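Local coordinates for protein ATP:cob(I)alamin adenosyltransferase, putative (Burkholderia thailandensis, PDB 2ZHZ) that probably transfers the adenosyl group of ATP to the cobalt of reduced cobalamin, making adenosylcobalamin, as a homotrimeric PduO-type enzyme that binds ATP and magnesium, at residues L92-L96 against R154-L158; A121-R125 against L159-A163. Residues are numbered along the deposited sequence.

Contact 1. Residues L92-L96 against R154-L158; sequences LDGWL and RLSDL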
loop_
_atom_site.group_PDB
_atom_site.type_symbol
_atom_site.label_atom_id
_atom_site.label_comp_id
_atom_site.label_asym_id
_atom_site.label_seq_id
_atom_site.Cartn_x
_atom_site.Cartn_y
_atom_site.Cartn_z
ATOM N N LEU B 92 -19.240 13.512 2.237
ATOM C CA LEU B 92 -18.936 12.106 2.483
ATOM C C LEU B 92 -20.114 11.475 3.215
ATOM O O LEU B 92 -20.551 10.377 2.871
ATOM C CB LEU B 92 -17.671 11.957 3.333
ATOM C CG LEU B 92 -16.317 12.345 2.736
ATOM C CD1 LEU B 92 -15.232 11.964 3.725
ATOM C CD2 LEU B 92 -16.084 11.637 1.406
ATOM N N ASP B 93 -20.627 12.172 4.227
ATOM C CA ASP B 93 -21.766 11.670 4.991
ATOM C C ASP B 93 -22.969 11.476 4.076
ATOM O O ASP B 93 -23.776 10.572 4.280
ATOM C CB ASP B 93 -22.146 12.639 6.116
ATOM C CG ASP B 93 -21.177 12.599 7.279
ATOM O OD1 ASP B 93 -20.374 11.649 7.355
ATOM O OD2 ASP B 93 -21.232 13.515 8.127
ATOM N N GLY B 94 -23.082 12.339 3.071
ATOM C CA GLY B 94 -24.187 12.251 2.132
ATOM C C GLY B 94 -24.062 11.031 1.243
ATOM O O GLY B 94 -25.039 10.317 1.019
ATOM N N TRP B 95 -22.861 10.793 0.723
ATOM C CA TRP B 95 -22.637 9.633 -0.125
ATOM C C TRP B 95 -22.876 8.366 0.684
ATOM O O TRP B 95 -23.404 7.381 0.171
ATOM C CB TRP B 95 -21.213 9.638 -0.689
ATOM C CG TRP B 95 -21.016 10.599 -1.824
ATOM C CD1 TRP B 95 -21.899 10.868 -2.832
ATOM C CD2 TRP B 95 -19.836 11.360 -2.112
ATOM N NE1 TRP B 95 -21.342 11.744 -3.730
ATOM C CE2 TRP B 95 -20.076 12.063 -3.314
ATOM C CE3 TRP B 95 -18.599 11.513 -1.475
ATOM C CZ2 TRP B 95 -19.123 12.910 -3.894
ATOM C CZ3 TRP B 95 -17.650 12.354 -2.050
ATOM C CH2 TRP B 95 -17.919 13.042 -3.249
ATOM N N LEU B 96 -22.488 8.395 1.955
ATOM C CA LEU B 96 -22.687 7.249 2.831
ATOM C C LEU B 96 -24.175 6.936 2.951
ATOM O O LEU B 96 -24.588 5.790 2.786
ATOM C CB LEU B 96 -22.111 7.526 4.222
ATOM C CG LEU B 96 -20.617 7.244 4.399
ATOM C CD1 LEU B 96 -20.124 7.841 5.704
ATOM C CD2 LEU B 96 -20.384 5.736 4.378
ATOM N N ARG B 154 -14.435 8.948 7.782
ATOM C CA ARG B 154 -15.626 8.732 6.975
ATOM C C ARG B 154 -15.312 8.049 5.651
ATOM O O ARG B 154 -16.079 7.212 5.187
ATOM C CB ARG B 154 -16.323 10.072 6.717
ATOM C CG ARG B 154 -16.995 10.631 7.952
ATOM C CD ARG B 154 -17.454 12.075 7.779
ATOM N NE ARG B 154 -18.163 12.507 8.979
ATOM C CZ ARG B 154 -17.611 12.573 10.186
ATOM N NH1 ARG B 154 -16.336 12.251 10.355
ATOM N NH2 ARG B 154 -18.343 12.918 11.236
ATOM N N LEU B 155 -14.181 8.399 5.047
ATOM C CA LEU B 155 -13.812 7.811 3.768
ATOM C C LEU B 155 -13.632 6.290 3.808
ATOM O O LEU B 155 -14.041 5.602 2.874
ATOM C CB LEU B 155 -12.543 8.470 3.217
ATOM C CG LEU B 155 -12.083 7.963 1.843
ATOM C CD1 LEU B 155 -13.222 8.074 0.833
ATOM C CD2 LEU B 155 -10.881 8.770 1.380
ATOM N N SER B 156 -13.022 5.754 4.863
ATOM C CA SER B 156 -12.839 4.303 4.912
ATOM C C SER B 156 -14.208 3.634 4.997
ATOM O O SER B 156 -14.424 2.563 4.434
ATOM C CB SER B 156 -11.949 3.881 6.094
ATOM O OG SER B 156 -12.552 4.126 7.348
ATOM N N ASP B 157 -15.136 4.283 5.692
ATOM C CA ASP B 157 -16.497 3.769 5.826
ATOM C C ASP B 157 -17.126 3.762 4.430
ATOM O O ASP B 157 -17.696 2.758 4.003
ATOM C CB ASP B 157 -17.294 4.676 6.776
ATOM C CG ASP B 157 -18.667 4.114 7.140
ATOM O OD1 ASP B 157 -19.379 4.792 7.909
ATOM O OD2 ASP B 157 -19.041 3.015 6.673
ATOM N N LEU B 158 -17.003 4.877 3.710
ATOM C CA LEU B 158 -17.569 4.983 2.366
ATOM C C LEU B 158 -16.932 3.994 1.389
ATOM O O LEU B 158 -17.602 3.468 0.498
ATOM C CB LEU B 158 -17.411 6.412 1.826
ATOM C CG LEU B 158 -17.950 6.646 0.411
ATOM C CD1 LEU B 158 -19.428 6.262 0.357
ATOM C CD2 LEU B 158 -17.766 8.110 0.022
HETATM O O HOH W 1 -21.123 12.849 10.744
#
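Leu-158 pushes its isobutyl group between the side chains of helix 86-101: its CD2 lies 3.8 Å from CE3 of the Trp-95 indole and 4.1 Å from CD2 of Leu-92. Leu-96 covers the same residue from the next turn, its CD2 3.5 Å from the CA of Leu-158 and 3.6 Å from the CG of Asp-157. Leu-92, one turn earlier, rests its CD1 3.7 Å from the CB of Arg-154. The axes of the two segments approach to 9.6 Å across these side chains, and the segments run nearly parallel, at 22°. At the edge of the leucine contacts the aliphatic part of Arg-154 extends until its NE forms a salt bridge with Asp-93, 2.9 Å from OD1; the hydrogen bonds within it are weak, and a water spans Asp-93 OD2 (2.7 Å) and Arg-154 NH2 (2.8 Å). Both charged residues of 154-158 also face a second subunit: Arg-154 pairs with Asp-14 of that chain, and Asp-157, a Mg(2+) ligand of this protein that does not hold the ion in this model, although one lies about 6 Å from its side chain, with its Arg-11, a residue of the ATP pocket. The contact thus backs an active site formed between subunits, with bound ATP about 6 Å from the Asp-157 side chain. Within the bundle, helix 56-77 covers Trp-95 and Leu-155, while helix 116-141 packs against Leu-155 and Ser-156.

Contact 2. Residues A121-R125 against L159-A163; sequences AHVCR and LFVLA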
loop_
_atom_site.group_PDB
_atom_site.type_symbol
_atom_site.label_atom_id
_atom_site.label_comp_id
_atom_site.label_asym_id
_atom_site.label_seq_id
_atom_site.Cartn_x
_atom_site.Cartn_y
_atom_site.Cartn_z
ATOM N N ALA B 121 -11.512 -1.650 -3.981
ATOM C CA ALA B 121 -12.107 -0.677 -3.076
ATOM C C ALA B 121 -11.721 -1.023 -1.638
ATOM O O ALA B 121 -11.503 -0.131 -0.811
ATOM C CB ALA B 121 -13.629 -0.670 -3.231
ATOM N N HIS B 122 -11.636 -2.318 -1.339
ATOM C CA HIS B 122 -11.259 -2.753 0.004
ATOM C C HIS B 122 -9.790 -2.446 0.279
ATOM O O HIS B 122 -9.418 -2.156 1.414
ATOM C CB HIS B 122 -11.546 -4.245 0.189
ATOM C CG HIS B 122 -12.957 -4.533 0.591
ATOM N ND1 HIS B 122 -13.460 -4.193 1.829
ATOM C CD2 HIS B 122 -13.987 -5.089 -0.092
ATOM C CE1 HIS B 122 -14.738 -4.525 1.890
ATOM N NE2 HIS B 122 -15.082 -5.070 0.737
ATOM N N VAL B 123 -8.955 -2.517 -0.752
ATOM C CA VAL B 123 -7.546 -2.179 -0.579
ATOM C C VAL B 123 -7.501 -0.677 -0.280
ATOM O O VAL B 123 -6.780 -0.235 0.614
ATOM C CB VAL B 123 -6.717 -2.489 -1.847
ATOM C CG1 VAL B 123 -5.359 -1.782 -1.775
ATOM C CG2 VAL B 123 -6.506 -4.006 -1.969
ATOM N N CYS B 124 -8.284 0.106 -1.020
ATOM C CA CYS B 124 -8.328 1.550 -0.794
ATOM C C CYS B 124 -8.764 1.818 0.646
ATOM O O CYS B 124 -8.202 2.677 1.325
ATOM C CB CYS B 124 -9.309 2.230 -1.762
ATOM S SG CYS B 124 -8.763 2.248 -3.483
ATOM N N ARG B 125 -9.765 1.072 1.102
ATOM C CA ARG B 125 -10.282 1.208 2.458
ATOM C C ARG B 125 -9.176 1.007 3.495
ATOM O O ARG B 125 -9.019 1.821 4.408
ATOM C CB ARG B 125 -11.412 0.193 2.689
ATOM C CG ARG B 125 -11.946 0.118 4.120
ATOM C CD ARG B 125 -12.986 -0.992 4.240
ATOM N NE ARG B 125 -12.405 -2.301 3.940
ATOM C CZ ARG B 125 -11.658 -2.998 4.790
ATOM N NH1 ARG B 125 -11.404 -2.516 6.003
ATOM N NH2 ARG B 125 -11.150 -4.168 4.427
ATOM N N LEU B 159 -15.635 3.746 1.543
ATOM C CA LEU B 159 -14.957 2.802 0.664
ATOM C C LEU B 159 -15.498 1.391 0.912
ATOM O O LEU B 159 -15.631 0.589 -0.018
ATOM C CB LEU B 159 -13.440 2.880 0.885
ATOM C CG LEU B 159 -12.837 4.146 0.257
ATOM C CD1 LEU B 159 -11.407 4.353 0.729
ATOM C CD2 LEU B 159 -12.899 4.028 -1.272
ATOM N N PHE B 160 -15.821 1.094 2.168
ATOM C CA PHE B 160 -16.393 -0.201 2.522
ATOM C C PHE B 160 -17.757 -0.301 1.832
ATOM O O PHE B 160 -18.085 -1.305 1.203
ATOM C CB PHE B 160 -16.587 -0.291 4.036
ATOM C CG PHE B 160 -17.250 -1.561 4.496
ATOM C CD1 PHE B 160 -16.511 -2.726 4.676
ATOM C CD2 PHE B 160 -18.617 -1.586 4.767
ATOM C CE1 PHE B 160 -17.121 -3.903 5.125
ATOM C CE2 PHE B 160 -19.240 -2.750 5.214
ATOM C CZ PHE B 160 -18.489 -3.914 5.395
ATOM N N VAL B 161 -18.545 0.760 1.955
ATOM C CA VAL B 161 -19.876 0.800 1.357
ATOM C C VAL B 161 -19.821 0.700 -0.161
ATOM O O VAL B 161 -20.614 -0.016 -0.769
ATOM C CB VAL B 161 -20.619 2.088 1.766
ATOM C CG1 VAL B 161 -21.977 2.163 1.065
ATOM C CG2 VAL B 161 -20.808 2.104 3.270
ATOM N N LEU B 162 -18.874 1.404 -0.777
ATOM C CA LEU B 162 -18.748 1.363 -2.224
ATOM C C LEU B 162 -18.317 -0.015 -2.699
ATOM O O LEU B 162 -18.658 -0.426 -3.807
ATOM C CB LEU B 162 -17.765 2.430 -2.713
ATOM C CG LEU B 162 -18.233 3.882 -2.579
ATOM C CD1 LEU B 162 -17.168 4.798 -3.153
ATOM C CD2 LEU B 162 -19.562 4.088 -3.320
ATOM N N ALA B 163 -17.568 -0.736 -1.868
ATOM C CA ALA B 163 -17.148 -2.084 -2.242
ATOM C C ALA B 163 -18.404 -2.955 -2.382
ATOM O O ALA B 163 -18.519 -3.746 -3.316
ATOM C CB ALA B 163 -16.210 -2.668 -1.180
#
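Leu-159 has the largest buried surface of any residue here (80 Å²), its side chain lying against the backbone and side chains of Cys-124 and Arg-125. Its CD1 is 3.7 Å from the backbone N of Arg-125 and 3.9 Å from the CB of Cys-124. Arg-125 in turn sets its CD 3.7 Å from the CB of Phe-160, and its NE donates a 3.0 Å hydrogen bond to ND1 of His-122 on its own helix. So held, the imidazole receives the CB of Ala-163 over one face, 3.3 Å from NE2. Ala-163 also meets Ala-121, CB to CB at 3.9 Å; these small residues suit the 8.4 Å separation of the nearly antiparallel axes (170°). The guanidinium of Arg-125 reaches out of the contact to a salt bridge with Asp-40 of a second subunit, tying this helix pair to the trimer interface. Helix 31-50 packs on Ala-121 and Cys-124, Pro-112 touches His-122 and Arg-125, and helix 86-101 borders Val-161 and Leu-162.

Overall arrangement
Helix 147-169 is common to both contacts: residues 154-158 meet helix 86-101 in contact 1, and the directly following 159-163 meet helix 116-141 in contact 2. The centres are 10 Å apart, and the contacts touch through Leu-96 CD2 and Val-161 CG2 (3.8 Å) and through Ser-156 O and Arg-125 CG (3.5 Å). Along the chain the segments alternate, 92-96, 121-125, 154-158, 159-163, so the last helix packs against two earlier ones, nearly parallel to one and nearly antiparallel to the other. Both contacts also reach the second subunit, linking the helical bundle to the trimer interface where ATP binds.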